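Local coordinates for RNA-binding protein Smaug (Drosophila melanogaster, PDB 1OXJ) that recognises RNA through its sterile alpha motif (SAM) domain, which is joined in this fragment to an all-helical PHAT domain, at residues N67-V72 with E109-R114; E88-I93 with L116-I121; E32-I37 with D60-R65; K99-P104 with M156-Q161; I93-M98 with L146-H151. All coordinates share one frame; numbering follows the deposited sequence.

Contact 1 (N67-V72 with E109-R114); sequences NILNRV and ENIGLR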
# COMPACT_ATOMS: atom_id res chain seq x y z
N ASN A 67 11.39 -1.72 0.19
CA ASN A 67 12.12 -2.94 -0.15
C ASN A 67 11.17 -3.98 -0.75
O ASN A 67 11.49 -4.64 -1.74
CB ASN A 67 12.80 -3.54 1.10
CG ASN A 67 13.89 -2.64 1.66
OD1 ASN A 67 14.64 -2.01 0.91
ND2 ASN A 67 13.99 -2.58 2.99
N ILE A 68 9.99 -4.13 -0.14
CA ILE A 68 9.01 -5.08 -0.64
C ILE A 68 8.62 -4.74 -2.07
O ILE A 68 8.63 -5.61 -2.94
CB ILE A 68 7.74 -5.08 0.23
CG1 ILE A 68 8.05 -5.70 1.60
CG2 ILE A 68 6.63 -5.84 -0.47
CD1 ILE A 68 6.99 -5.44 2.65
N LEU A 69 8.29 -3.48 -2.32
CA LEU A 69 7.91 -3.07 -3.67
C LEU A 69 9.07 -3.26 -4.64
O LEU A 69 8.89 -3.71 -5.77
CB LEU A 69 7.44 -1.61 -3.67
CG LEU A 69 6.12 -1.40 -2.93
CD1 LEU A 69 5.87 0.10 -2.67
CD2 LEU A 69 4.99 -2.01 -3.76
N ASN A 70 10.28 -2.93 -4.19
CA ASN A 70 11.46 -3.08 -5.02
C ASN A 70 11.61 -4.55 -5.41
O ASN A 70 11.85 -4.88 -6.58
CB ASN A 70 12.70 -2.61 -4.25
CG ASN A 70 13.98 -2.76 -5.05
OD1 ASN A 70 14.13 -2.16 -6.12
ND2 ASN A 70 14.91 -3.55 -4.53
N ARG A 71 11.47 -5.42 -4.42
CA ARG A 71 11.58 -6.86 -4.63
C ARG A 71 10.53 -7.38 -5.62
O ARG A 71 10.85 -8.15 -6.53
CB ARG A 71 11.41 -7.60 -3.30
CG ARG A 71 11.62 -9.09 -3.39
CD ARG A 71 10.54 -9.84 -2.64
NE ARG A 71 10.40 -9.37 -1.26
CZ ARG A 71 9.45 -9.79 -0.43
NH1 ARG A 71 8.56 -10.68 -0.85
NH2 ARG A 71 9.38 -9.31 0.80
N VAL A 72 9.28 -6.98 -5.42
CA VAL A 72 8.21 -7.42 -6.30
C VAL A 72 8.48 -6.95 -7.72
O VAL A 72 8.32 -7.71 -8.68
CB VAL A 72 6.83 -6.88 -5.82
CG1 VAL A 72 5.77 -7.11 -6.90
CG2 VAL A 72 6.44 -7.57 -4.52
N GLU A 109 12.80 5.62 -2.71
CA GLU A 109 12.19 5.54 -1.38
C GLU A 109 10.80 6.17 -1.37
O GLU A 109 10.16 6.24 -0.32
CB GLU A 109 13.07 6.24 -0.35
CG GLU A 109 14.51 5.74 -0.33
CD GLU A 109 14.61 4.30 0.13
OE1 GLU A 109 15.66 3.66 -0.14
OE2 GLU A 109 13.66 3.80 0.77
N ASN A 110 10.35 6.65 -2.52
CA ASN A 110 9.03 7.28 -2.63
C ASN A 110 8.01 6.14 -2.74
O ASN A 110 7.83 5.57 -3.80
CB ASN A 110 8.99 8.16 -3.88
CG ASN A 110 7.76 9.04 -3.95
OD1 ASN A 110 6.64 8.57 -3.79
ND2 ASN A 110 7.97 10.33 -4.22
N ILE A 111 7.36 5.81 -1.62
CA ILE A 111 6.40 4.69 -1.58
C ILE A 111 5.29 4.74 -2.63
O ILE A 111 5.00 3.74 -3.28
CB ILE A 111 5.73 4.55 -0.18
CG1 ILE A 111 6.81 4.44 0.91
CG2 ILE A 111 4.81 3.32 -0.15
CD1 ILE A 111 7.89 3.41 0.63
N GLY A 112 4.67 5.90 -2.78
CA GLY A 112 3.60 6.03 -3.75
C GLY A 112 4.10 5.76 -5.15
O GLY A 112 3.44 5.08 -5.94
N LEU A 113 5.28 6.28 -5.46
CA LEU A 113 5.88 6.10 -6.78
C LEU A 113 6.23 4.63 -7.05
O LEU A 113 5.98 4.13 -8.15
CB LEU A 113 7.14 6.96 -6.90
CG LEU A 113 7.70 7.18 -8.30
CD1 LEU A 113 6.71 8.02 -9.10
CD2 LEU A 113 9.06 7.90 -8.20
N ARG A 114 6.83 3.96 -6.07
CA ARG A 114 7.20 2.56 -6.23
C ARG A 114 5.95 1.71 -6.39
O ARG A 114 5.93 0.74 -7.15
CB ARG A 114 8.00 2.07 -5.01
CG ARG A 114 9.33 2.81 -4.78
CD ARG A 114 10.16 2.87 -6.05
NE ARG A 114 10.54 1.54 -6.56
CZ ARG A 114 11.61 0.86 -6.17
NH1 ARG A 114 12.44 1.35 -5.25
NH2 ARG A 114 11.89 -0.32 -6.71
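Arg114 serves two neighbours on helix 49-77 at once, its aliphatic root packing against Leu69 and its guanidinium reaching Asn70. The backbones come close here, the CA atoms of Leu69 and Arg114 being 6.2 Å apart. On the tight, buried side Leu69 and Arg114 run antiparallel alongside one another, with Leu69 CD1 3.7 Å from Arg114 CB. The same methyl also meets Ile111, standing 4.2 Å from Ile111 CG2. The more open side, where Asn70 is partly exposed, is polar. There Arg114 NH2 donates to Asn70 OD1 at 3.0 Å, a nearly straight bond of 167° that lies in the guanidinium plane and uses a lone pair of the amide oxygen. Bends at chi2 and chi3 fold the arginine chain back so that it runs beside Asn70 and points the same way. Glu73 forms a salt bridge with the same NH2, while NH1 donates to Glu108 O, so several partners fix the rotation of the group. A leucine in place of Arg114 would probably leave Asn70 OD1 and the Glu73 carboxylate without their shared donor. Asn110, the N-cap, receives Leu113 N on OD1. The whole is helix-to-helix packing within the PHAT domain, where helix 111-127 starts against the long helix 49-77.

Contact 2 (E88-I93 with L116-I121); sequences EELTNI and LKVIDI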
# COMPACT_ATOMS: atom_id res chain seq x y z
N GLU A 88 -0.96 -10.18 -3.86
CA GLU A 88 -1.16 -10.42 -2.43
C GLU A 88 -0.31 -9.40 -1.66
O GLU A 88 -0.77 -8.80 -0.69
CB GLU A 88 -0.73 -11.84 -2.06
CG GLU A 88 -1.09 -12.24 -0.64
CD GLU A 88 -0.60 -13.63 -0.27
OE1 GLU A 88 -0.84 -14.58 -1.05
OE2 GLU A 88 0.03 -13.77 0.80
N GLU A 89 0.93 -9.22 -2.09
CA GLU A 89 1.81 -8.24 -1.45
C GLU A 89 1.17 -6.85 -1.52
O GLU A 89 1.08 -6.15 -0.52
CB GLU A 89 3.18 -8.19 -2.15
CG GLU A 89 4.04 -9.44 -1.99
CD GLU A 89 4.60 -9.59 -0.58
OE1 GLU A 89 5.34 -10.56 -0.34
OE2 GLU A 89 4.31 -8.74 0.29
N LEU A 90 0.72 -6.45 -2.71
CA LEU A 90 0.11 -5.13 -2.88
C LEU A 90 -1.08 -4.92 -1.95
O LEU A 90 -1.29 -3.82 -1.44
CB LEU A 90 -0.33 -4.91 -4.33
CG LEU A 90 0.78 -4.86 -5.38
CD1 LEU A 90 0.15 -4.74 -6.76
CD2 LEU A 90 1.72 -3.69 -5.11
N THR A 91 -1.84 -5.99 -1.72
CA THR A 91 -3.01 -5.93 -0.86
C THR A 91 -2.69 -5.39 0.53
O THR A 91 -3.51 -4.68 1.14
CB THR A 91 -3.64 -7.33 -0.72
OG1 THR A 91 -4.23 -7.69 -1.98
CG2 THR A 91 -4.68 -7.34 0.38
N ASN A 92 -1.50 -5.71 1.02
CA ASN A 92 -1.09 -5.28 2.35
C ASN A 92 -0.39 -3.93 2.36
O ASN A 92 0.12 -3.49 3.39
CB ASN A 92 -0.18 -6.33 2.98
CG ASN A 92 -0.88 -7.67 3.12
OD1 ASN A 92 -1.98 -7.74 3.66
ND2 ASN A 92 -0.24 -8.73 2.65
N ILE A 93 -0.37 -3.26 1.21
CA ILE A 93 0.29 -1.95 1.13
C ILE A 93 -0.68 -0.86 0.67
O ILE A 93 -0.58 0.30 1.09
CB ILE A 93 1.48 -2.02 0.15
CG1 ILE A 93 2.57 -2.94 0.71
CG2 ILE A 93 2.05 -0.62 -0.11
CD1 ILE A 93 3.78 -3.08 -0.19
N LEU A 116 3.00 2.67 -7.65
CA LEU A 116 2.45 2.86 -8.98
C LEU A 116 3.30 2.17 -10.04
O LEU A 116 2.78 1.70 -11.05
CB LEU A 116 2.32 4.36 -9.29
CG LEU A 116 1.21 5.11 -8.56
CD1 LEU A 116 1.27 6.57 -8.95
CD2 LEU A 116 -0.16 4.52 -8.91
N LYS A 117 4.60 2.09 -9.80
CA LYS A 117 5.50 1.42 -10.74
C LYS A 117 5.16 -0.06 -10.80
O LYS A 117 5.09 -0.65 -11.88
CB LYS A 117 6.97 1.59 -10.32
CG LYS A 117 7.68 2.81 -10.90
CD LYS A 117 9.17 2.80 -10.54
CE LYS A 117 9.94 3.90 -11.26
NZ LYS A 117 9.55 5.26 -10.80
N VAL A 118 4.96 -0.67 -9.63
CA VAL A 118 4.62 -2.08 -9.55
C VAL A 118 3.26 -2.33 -10.20
O VAL A 118 3.08 -3.34 -10.89
CB VAL A 118 4.59 -2.56 -8.09
CG1 VAL A 118 3.94 -3.94 -8.01
CG2 VAL A 118 6.01 -2.60 -7.53
N ILE A 119 2.32 -1.41 -10.00
CA ILE A 119 1.00 -1.57 -10.62
C ILE A 119 1.16 -1.64 -12.14
O ILE A 119 0.50 -2.45 -12.80
CB ILE A 119 0.05 -0.40 -10.26
CG1 ILE A 119 -0.36 -0.48 -8.78
CG2 ILE A 119 -1.20 -0.45 -11.14
CD1 ILE A 119 -1.16 -1.75 -8.42
N ASP A 120 2.03 -0.80 -12.70
CA ASP A 120 2.24 -0.81 -14.15
C ASP A 120 2.81 -2.14 -14.62
O ASP A 120 2.36 -2.70 -15.62
CB ASP A 120 3.20 0.32 -14.57
CG ASP A 120 2.57 1.70 -14.48
OD1 ASP A 120 1.33 1.80 -14.60
OD2 ASP A 120 3.32 2.68 -14.31
N ILE A 121 3.81 -2.65 -13.89
CA ILE A 121 4.42 -3.92 -14.23
C ILE A 121 3.40 -5.05 -14.12
O ILE A 121 3.31 -5.90 -15.01
CB ILE A 121 5.61 -4.23 -13.31
CG1 ILE A 121 6.68 -3.15 -13.47
CG2 ILE A 121 6.17 -5.61 -13.62
CD1 ILE A 121 7.85 -3.30 -12.53
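The backbones of 88-93, at the end of helix 83-91, and of 116-121, within helix 111-127, stay well apart, Leu90 CA and Ile119 CA being the nearest pair at 8.6 Å. Side chains fill the interval, and the contact reduces to one leucine set against two beta-branched residues. Leu90 points straight across and divides its methyls between them: CD2 lies 3.7 Å from Val118 CG1, and CD1 lies 3.7 Å from Ile119 CD1. Val118 CG1 is also 4.1 Å from Leu90 CD1, so this one methyl meets both prongs of the leucine fork. This is helix-to-helix packing in the interior of the all-helical PHAT domain, here joining two helices that are separated in the chain by a long loop. The approach differs on the two prongs. Leu90 and Val118 pass one another head to tail, whereas Leu90 and Ile119 cross obliquely. The Ile119 chain, bent at chi2 (-63°), carries CD1 to the leucine. All three residues are buried. Leu69 of helix 49-77 and Phe115 also pack on Leu90, while Ile145 of helix 136-150 touches both Leu90 and Ile119.

Contact 3 (E32-I37 with D60-R65); sequences EEMLLI and DKLKER
Met34 and Leu35, in helix 31-34 and the type I turn from Met34 to Ile37, meet Leu62 and Lys63 of helix 49-77, with polar groups beside them. Asp60 comes first along the long helix. A water lies 2.8 Å from Asp60 OD1 and 3.0 Å from Ile37 O and links the two by hydrogen bonds. Leu62 points directly at its partners. Its CD1 lies 3.8 Å from Met34 CE, the two side chains lying nearly perpendicular, and its CB is 4.2 Å from Leu35 CD2. Met34 extends with CG anti to the backbone N (chi1 164°) and bends only at its last torsion, about CG-SD, which sets the methyl against the leucine. Lys63 follows, its CE passing 3.2 Å from Leu35 O. A bend at the final torsion (chi4 72°) brings NZ to Asp60 OD1 at 3.0 Å, in a salt bridge that meets the carboxylate from above its plane. Arg65 ends the walk, curling back so that NE donates to Leu62 O; its NH1 goes on to Pro97 O and Thr96 OG1. In this part of the SAM helical bundle, apolar contact thus carries the buried side, in contrast to the polar side, with its ion pair and a bridging water, where the Asp60 carboxylate probably favours the charged lysine.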
# COMPACT_ATOMS: atom_id res chain seq x y z
N GLU A 32 6.15 11.41 9.68
CA GLU A 32 7.46 11.01 10.21
C GLU A 32 7.37 10.52 11.66
O GLU A 32 8.08 9.60 12.05
CB GLU A 32 8.46 12.17 10.11
CG GLU A 32 8.86 12.56 8.69
CD GLU A 32 7.72 13.14 7.85
OE1 GLU A 32 6.89 13.90 8.40
OE2 GLU A 32 7.66 12.84 6.64
N GLU A 33 6.52 11.14 12.46
CA GLU A 33 6.37 10.72 13.85
C GLU A 33 5.79 9.32 13.93
O GLU A 33 6.21 8.52 14.78
CB GLU A 33 5.47 11.71 14.61
CG GLU A 33 6.13 13.07 14.84
CD GLU A 33 5.25 14.01 15.63
OE1 GLU A 33 4.11 14.30 15.17
OE2 GLU A 33 5.68 14.46 16.71
N MET A 34 4.83 9.02 13.06
CA MET A 34 4.21 7.69 13.02
C MET A 34 5.29 6.64 12.86
O MET A 34 5.26 5.60 13.52
CB MET A 34 3.20 7.58 11.86
CG MET A 34 2.78 6.11 11.47
SD MET A 34 1.56 5.98 10.13
CE MET A 34 2.59 6.35 8.72
N LEU A 35 6.26 6.90 11.98
CA LEU A 35 7.34 5.95 11.72
C LEU A 35 8.34 5.81 12.86
O LEU A 35 9.20 4.93 12.82
CB LEU A 35 8.08 6.32 10.42
CG LEU A 35 7.22 6.26 9.16
CD1 LEU A 35 8.07 6.59 7.94
CD2 LEU A 35 6.58 4.88 9.01
N LEU A 36 8.21 6.65 13.88
CA LEU A 36 9.10 6.59 15.04
C LEU A 36 8.48 5.79 16.17
O LEU A 36 9.10 5.59 17.21
CB LEU A 36 9.43 8.00 15.53
CG LEU A 36 10.23 8.87 14.56
CD1 LEU A 36 10.47 10.24 15.16
CD2 LEU A 36 11.54 8.18 14.23
N ILE A 37 7.25 5.34 15.96
CA ILE A 37 6.53 4.57 16.97
C ILE A 37 7.17 3.22 17.30
O ILE A 37 7.51 2.45 16.40
CB ILE A 37 5.07 4.32 16.54
CG1 ILE A 37 4.29 5.64 16.61
CG2 ILE A 37 4.44 3.25 17.40
CD1 ILE A 37 2.88 5.55 16.06
N ASP A 60 6.64 -1.40 11.65
CA ASP A 60 7.90 -1.92 11.13
C ASP A 60 7.69 -2.36 9.69
O ASP A 60 8.54 -2.10 8.83
CB ASP A 60 8.39 -3.11 11.97
CG ASP A 60 8.82 -2.69 13.36
OD1 ASP A 60 9.63 -1.75 13.46
OD2 ASP A 60 8.35 -3.30 14.34
N LYS A 61 6.56 -3.00 9.41
CA LYS A 61 6.28 -3.44 8.05
C LYS A 61 6.12 -2.23 7.13
O LYS A 61 6.43 -2.31 5.94
CB LYS A 61 5.01 -4.30 8.00
CG LYS A 61 5.19 -5.64 8.69
CD LYS A 61 4.04 -6.60 8.40
CE LYS A 61 4.26 -7.92 9.11
NZ LYS A 61 3.19 -8.91 8.80
N LEU A 62 5.64 -1.12 7.67
CA LEU A 62 5.50 0.09 6.87
C LEU A 62 6.88 0.49 6.39
O LEU A 62 7.07 0.88 5.24
CB LEU A 62 4.90 1.24 7.70
CG LEU A 62 3.40 1.20 8.01
CD1 LEU A 62 2.97 2.54 8.65
CD2 LEU A 62 2.63 0.96 6.71
N LYS A 63 7.86 0.37 7.28
CA LYS A 63 9.23 0.75 6.94
C LYS A 63 9.83 -0.15 5.86
O LYS A 63 10.77 0.25 5.18
CB LYS A 63 10.13 0.73 8.18
CG LYS A 63 9.70 1.65 9.31
CD LYS A 63 10.76 1.67 10.40
CE LYS A 63 10.20 2.06 11.75
NZ LYS A 63 9.34 0.97 12.34
N GLU A 64 9.29 -1.35 5.70
CA GLU A 64 9.79 -2.28 4.70
C GLU A 64 9.14 -2.15 3.32
O GLU A 64 9.57 -2.76 2.35
CB GLU A 64 9.63 -3.72 5.18
CG GLU A 64 10.58 -4.12 6.29
CD GLU A 64 12.03 -3.80 5.95
OE1 GLU A 64 12.50 -4.23 4.87
OE2 GLU A 64 12.70 -3.12 6.76
N ARG A 65 8.10 -1.32 3.23
CA ARG A 65 7.40 -1.15 1.97
C ARG A 65 8.30 -0.92 0.75
O ARG A 65 8.13 -1.59 -0.27
CB ARG A 65 6.38 -0.02 2.09
CG ARG A 65 5.15 -0.40 2.89
CD ARG A 65 4.24 0.80 3.07
NE ARG A 65 4.92 1.89 3.78
CZ ARG A 65 4.38 3.08 3.98
NH1 ARG A 65 3.15 3.32 3.53
NH2 ARG A 65 5.06 4.03 4.62
O HOH W 1 8.31 -0.21 15.33

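Contact 4 (K99-P104 with M156-Q161); sequences KPLESP and MNHASQ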
# COMPACT_ATOMS: atom_id res chain seq x y z
N LYS A 99 2.65 9.22 1.60
CA LYS A 99 2.81 10.64 1.34
C LYS A 99 2.55 10.89 -0.14
O LYS A 99 2.59 9.96 -0.95
CB LYS A 99 4.22 11.09 1.68
CG LYS A 99 4.62 10.88 3.13
CD LYS A 99 5.97 11.51 3.44
CE LYS A 99 5.85 13.02 3.55
NZ LYS A 99 7.13 13.64 4.01
N PRO A 100 2.27 12.15 -0.51
CA PRO A 100 2.03 12.48 -1.92
C PRO A 100 3.22 12.09 -2.80
O PRO A 100 4.35 12.00 -2.32
CB PRO A 100 1.83 13.99 -1.87
CG PRO A 100 1.17 14.21 -0.53
CD PRO A 100 1.98 13.29 0.37
N LEU A 101 2.96 11.84 -4.08
CA LEU A 101 4.04 11.50 -5.00
C LEU A 101 5.02 12.67 -5.07
O LEU A 101 6.23 12.47 -5.24
CB LEU A 101 3.48 11.22 -6.39
CG LEU A 101 2.51 10.05 -6.52
CD1 LEU A 101 1.91 10.05 -7.92
CD2 LEU A 101 3.23 8.74 -6.26
N GLU A 102 4.49 13.88 -4.93
CA GLU A 102 5.29 15.10 -4.98
C GLU A 102 6.14 15.36 -3.74
O GLU A 102 6.43 16.52 -3.43
CB GLU A 102 4.40 16.32 -5.21
CG GLU A 102 3.73 16.39 -6.55
CD GLU A 102 2.84 15.20 -6.79
OE1 GLU A 102 2.10 14.82 -5.85
OE2 GLU A 102 2.89 14.66 -7.91
N SER A 103 6.54 14.31 -3.04
CA SER A 103 7.36 14.48 -1.85
C SER A 103 8.81 14.30 -2.22
O SER A 103 9.25 13.19 -2.54
CB SER A 103 6.97 13.46 -0.78
OG SER A 103 5.62 13.62 -0.40
N PRO A 104 9.60 15.39 -2.17
CA PRO A 104 11.02 15.35 -2.52
C PRO A 104 11.79 14.28 -1.77
O PRO A 104 11.56 14.04 -0.59
CB PRO A 104 11.50 16.76 -2.17
CG PRO A 104 10.29 17.59 -2.40
CD PRO A 104 9.20 16.75 -1.76
N MET A 156 -3.86 11.33 -6.09
CA MET A 156 -4.78 12.33 -6.61
C MET A 156 -4.53 12.68 -8.08
O MET A 156 -5.46 12.65 -8.89
CB MET A 156 -4.64 13.59 -5.74
CG MET A 156 -5.53 14.75 -6.11
SD MET A 156 -5.37 16.01 -4.84
CE MET A 156 -6.40 15.28 -3.56
N ASN A 157 -3.29 12.98 -8.43
CA ASN A 157 -2.95 13.36 -9.80
C ASN A 157 -2.72 12.19 -10.76
O ASN A 157 -2.18 12.38 -11.85
CB ASN A 157 -1.74 14.28 -9.80
CG ASN A 157 -1.96 15.53 -8.98
OD1 ASN A 157 -2.98 16.20 -9.14
ND2 ASN A 157 -1.02 15.84 -8.10
N HIS A 158 -3.12 11.00 -10.35
CA HIS A 158 -2.97 9.81 -11.17
C HIS A 158 -4.29 9.07 -11.24
O HIS A 158 -4.42 8.07 -11.95
CB HIS A 158 -1.89 8.90 -10.58
CG HIS A 158 -0.53 9.14 -11.15
ND1 HIS A 158 -0.11 8.59 -12.34
CD2 HIS A 158 0.51 9.87 -10.69
CE1 HIS A 158 1.13 8.97 -12.59
NE2 HIS A 158 1.53 9.75 -11.60
N ALA A 159 -5.27 9.57 -10.50
CA ALA A 159 -6.60 8.95 -10.46
C ALA A 159 -7.14 8.68 -11.86
O ALA A 159 -7.73 7.62 -12.11
CB ALA A 159 -7.57 9.86 -9.70
N SER A 160 -6.94 9.62 -12.77
CA SER A 160 -7.43 9.47 -14.14
C SER A 160 -6.78 8.28 -14.84
O SER A 160 -7.46 7.47 -15.45
CB SER A 160 -7.17 10.75 -14.95
OG SER A 160 -7.61 10.59 -16.28
N GLN A 161 -5.46 8.19 -14.73
CA GLN A 161 -4.73 7.10 -15.36
C GLN A 161 -5.13 5.76 -14.73
O GLN A 161 -5.16 4.73 -15.42
CB GLN A 161 -3.22 7.32 -15.22
CG GLN A 161 -2.71 8.63 -15.81
CD GLN A 161 -2.85 9.82 -14.86
OE1 GLN A 161 -3.95 10.19 -14.46
NE2 GLN A 161 -1.72 10.43 -14.50
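Leu101 and Glu102, in the loop between helices 83-91 and 111-127 of the PHAT domain, face Asn157 and His158 just before helix 159-170. His158 occupies the N-cap position of that last helix. The van der Waals part sets Leu101 beside the His158 ring. The two side chains are set roughly square to each other, and the leucine reaches the CD2 and NE2 side of the imidazole obliquely; the modelled separation is too short to be trusted in detail. Leu116 of helix 111-127 touches both residues, and Phe155 packs on Leu101 as well. The polar part is loose: Asn157 ND2 lies 4.0 Å from Glu102 OE1 and 4.1 Å from Glu102 OE2, and the carboxylate and amide planes stand 78° apart. Glu102 is bent at chi2 (60°), which swings its carboxylate toward the asparagine on this exposed surface. Within the loop, a type I turn from Pro100 to Ser103 is braced by Ser103 OG, which donates to Pro100 O at 2.8 Å.

Contact 5 (I93-M98 with L146-H151); sequences IVLTPM and LDRSIH
Val94 and Leu95, neighbours in a turn, lie against Arg148 and Ser149 of helix 136-150. The backbones approach to 6.6 Å between Val94 CA and Ser149 CA. Val94 points across with CG2 leading: this methyl lies 3.7 Å from Arg148 CB and 3.5 Å from Ser149 OG, fitting between the two consecutive helix residues. CG2 is directed there because it stands anti to the backbone N, while CG1 takes the crowded position between N and the carbonyl carbon (chi1 70°). The Ser149 hydroxyl that the methyl touches has its polar partner within its own helix, at Ile145 O. Leu95 lies slantwise over the arginine stem, as Val94 does, but farther out along the chain, with CD2 3.7 Å from Arg148 CD and 3.9 Å from Arg148 CG. The arrangement is loop-on-helix packing in the all-helical PHAT domain, with a type I turn from Ile93 to Thr96 presenting both apolar residues. That turn is closed by Ile93 O, which accepts from Thr96 N at 2.9 Å and from Thr96 OG1 at 2.7 Å, the hydroxyl bond lying in the carbonyl plane on a lone pair. Arg148 offers only its aliphatic stem to the loop. Bends at chi2 and chi3 lead its guanidinium away toward Asp147, where NH1 forms a salt bridge with Asp147 OD2 whose hydrogen bond is weak and bent. Phe115 of helix 111-127 packs on both Val94 and Ser149, while Leu12 and Ser16 of helix 10-16 touch Leu95.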
# COMPACT_ATOMS: atom_id res chain seq x y z
N ILE A 93 -0.37 -3.26 1.21
CA ILE A 93 0.29 -1.95 1.13
C ILE A 93 -0.68 -0.86 0.67
O ILE A 93 -0.58 0.30 1.09
CB ILE A 93 1.48 -2.02 0.15
CG1 ILE A 93 2.57 -2.94 0.71
CG2 ILE A 93 2.05 -0.62 -0.11
CD1 ILE A 93 3.78 -3.08 -0.19
N VAL A 94 -1.63 -1.24 -0.17
CA VAL A 94 -2.57 -0.28 -0.74
C VAL A 94 -3.32 0.63 0.25
O VAL A 94 -3.61 1.78 -0.07
CB VAL A 94 -3.58 -0.99 -1.66
CG1 VAL A 94 -4.54 -1.85 -0.83
CG2 VAL A 94 -4.32 0.04 -2.51
N LEU A 95 -3.60 0.12 1.44
CA LEU A 95 -4.32 0.92 2.45
C LEU A 95 -3.41 1.64 3.44
O LEU A 95 -3.90 2.40 4.28
CB LEU A 95 -5.28 0.03 3.24
CG LEU A 95 -6.32 -0.74 2.41
CD1 LEU A 95 -7.25 -1.49 3.35
CD2 LEU A 95 -7.09 0.22 1.53
N THR A 96 -2.11 1.41 3.35
CA THR A 96 -1.17 2.07 4.27
C THR A 96 -0.99 3.55 3.98
O THR A 96 -1.16 4.00 2.85
CB THR A 96 0.23 1.41 4.22
OG1 THR A 96 0.81 1.62 2.93
CG2 THR A 96 0.12 -0.08 4.48
N PRO A 97 -0.64 4.34 5.02
CA PRO A 97 -0.43 5.78 4.88
C PRO A 97 0.72 6.06 3.93
O PRO A 97 1.84 5.58 4.13
CB PRO A 97 -0.11 6.24 6.30
CG PRO A 97 -0.81 5.22 7.16
CD PRO A 97 -0.55 3.92 6.43
N MET A 98 0.44 6.82 2.87
CA MET A 98 1.44 7.16 1.88
C MET A 98 1.46 8.66 1.63
O MET A 98 0.41 9.29 1.48
CB MET A 98 1.17 6.45 0.55
CG MET A 98 1.31 4.93 0.58
SD MET A 98 1.14 4.19 -1.12
CE MET A 98 -0.15 2.98 -0.84
N LEU A 146 -6.84 -1.46 -7.52
CA LEU A 146 -6.94 -0.26 -8.34
C LEU A 146 -8.02 0.62 -7.75
O LEU A 146 -7.88 1.84 -7.68
CB LEU A 146 -7.28 -0.63 -9.79
CG LEU A 146 -6.22 -1.48 -10.50
CD1 LEU A 146 -6.70 -1.86 -11.89
CD2 LEU A 146 -4.92 -0.70 -10.58
N ASP A 147 -9.09 -0.02 -7.31
CA ASP A 147 -10.23 0.64 -6.71
C ASP A 147 -9.81 1.50 -5.51
O ASP A 147 -10.15 2.69 -5.44
CB ASP A 147 -11.24 -0.42 -6.28
CG ASP A 147 -12.66 0.09 -6.25
OD1 ASP A 147 -13.03 0.89 -7.14
OD2 ASP A 147 -13.42 -0.32 -5.34
N ARG A 148 -9.07 0.92 -4.58
CA ARG A 148 -8.60 1.64 -3.41
C ARG A 148 -7.54 2.68 -3.78
O ARG A 148 -7.43 3.72 -3.14
CB ARG A 148 -8.01 0.67 -2.38
CG ARG A 148 -9.00 -0.33 -1.79
CD ARG A 148 -9.93 0.32 -0.78
NE ARG A 148 -10.88 1.25 -1.39
CZ ARG A 148 -11.94 0.89 -2.11
NH1 ARG A 148 -12.20 -0.40 -2.30
NH2 ARG A 148 -12.74 1.81 -2.63
N SER A 149 -6.75 2.40 -4.81
CA SER A 149 -5.70 3.32 -5.25
C SER A 149 -6.30 4.59 -5.88
O SER A 149 -5.77 5.69 -5.71
CB SER A 149 -4.77 2.63 -6.26
OG SER A 149 -4.10 1.53 -5.67
N ILE A 150 -7.40 4.41 -6.61
CA ILE A 150 -8.06 5.54 -7.26
C ILE A 150 -8.52 6.55 -6.21
O ILE A 150 -8.58 7.75 -6.47
CB ILE A 150 -9.28 5.06 -8.09
CG1 ILE A 150 -8.79 4.30 -9.32
CG2 ILE A 150 -10.13 6.25 -8.53
CD1 ILE A 150 -9.89 3.58 -10.09
N HIS A 151 -8.80 6.06 -5.01
CA HIS A 151 -9.26 6.93 -3.93
C HIS A 151 -8.21 7.26 -2.88
O HIS A 151 -8.53 7.78 -1.81
CB HIS A 151 -10.49 6.29 -3.28
CG HIS A 151 -11.64 6.12 -4.23
ND1 HIS A 151 -12.32 7.18 -4.77
CD2 HIS A 151 -12.20 5.00 -4.76
CE1 HIS A 151 -13.25 6.74 -5.60
NE2 HIS A 151 -13.20 5.42 -5.61

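In the fold
Contacts 1 and 2 are neighbours, their centres about 9 Å apart, and share helix 111-127; Val72 CG1 packs 3.8 Å from Val118 CG1 between them. Contact 5 lies about 10 Å from contact 2 by centres and shares Ile93 with it, extending the PHAT interior toward helix 136-150. Contact 4 sits farther out at the surface, its centre about 15 Å from that of contact 2, yet Leu116 CD1 reaches Leu101 CD1 at 3.7 Å. Contact 3 belongs to the SAM domain, about 17 Å from contact 5 between centres, but Met34 CE packs 3.6 Å from Pro97 CB, and Glu32 OE2 pairs with Lys99 NZ at 2.8 Å. The arrangement is consistent with one long helix, 49-77, and the loop after helix 83-91 joining the SAM and PHAT parts.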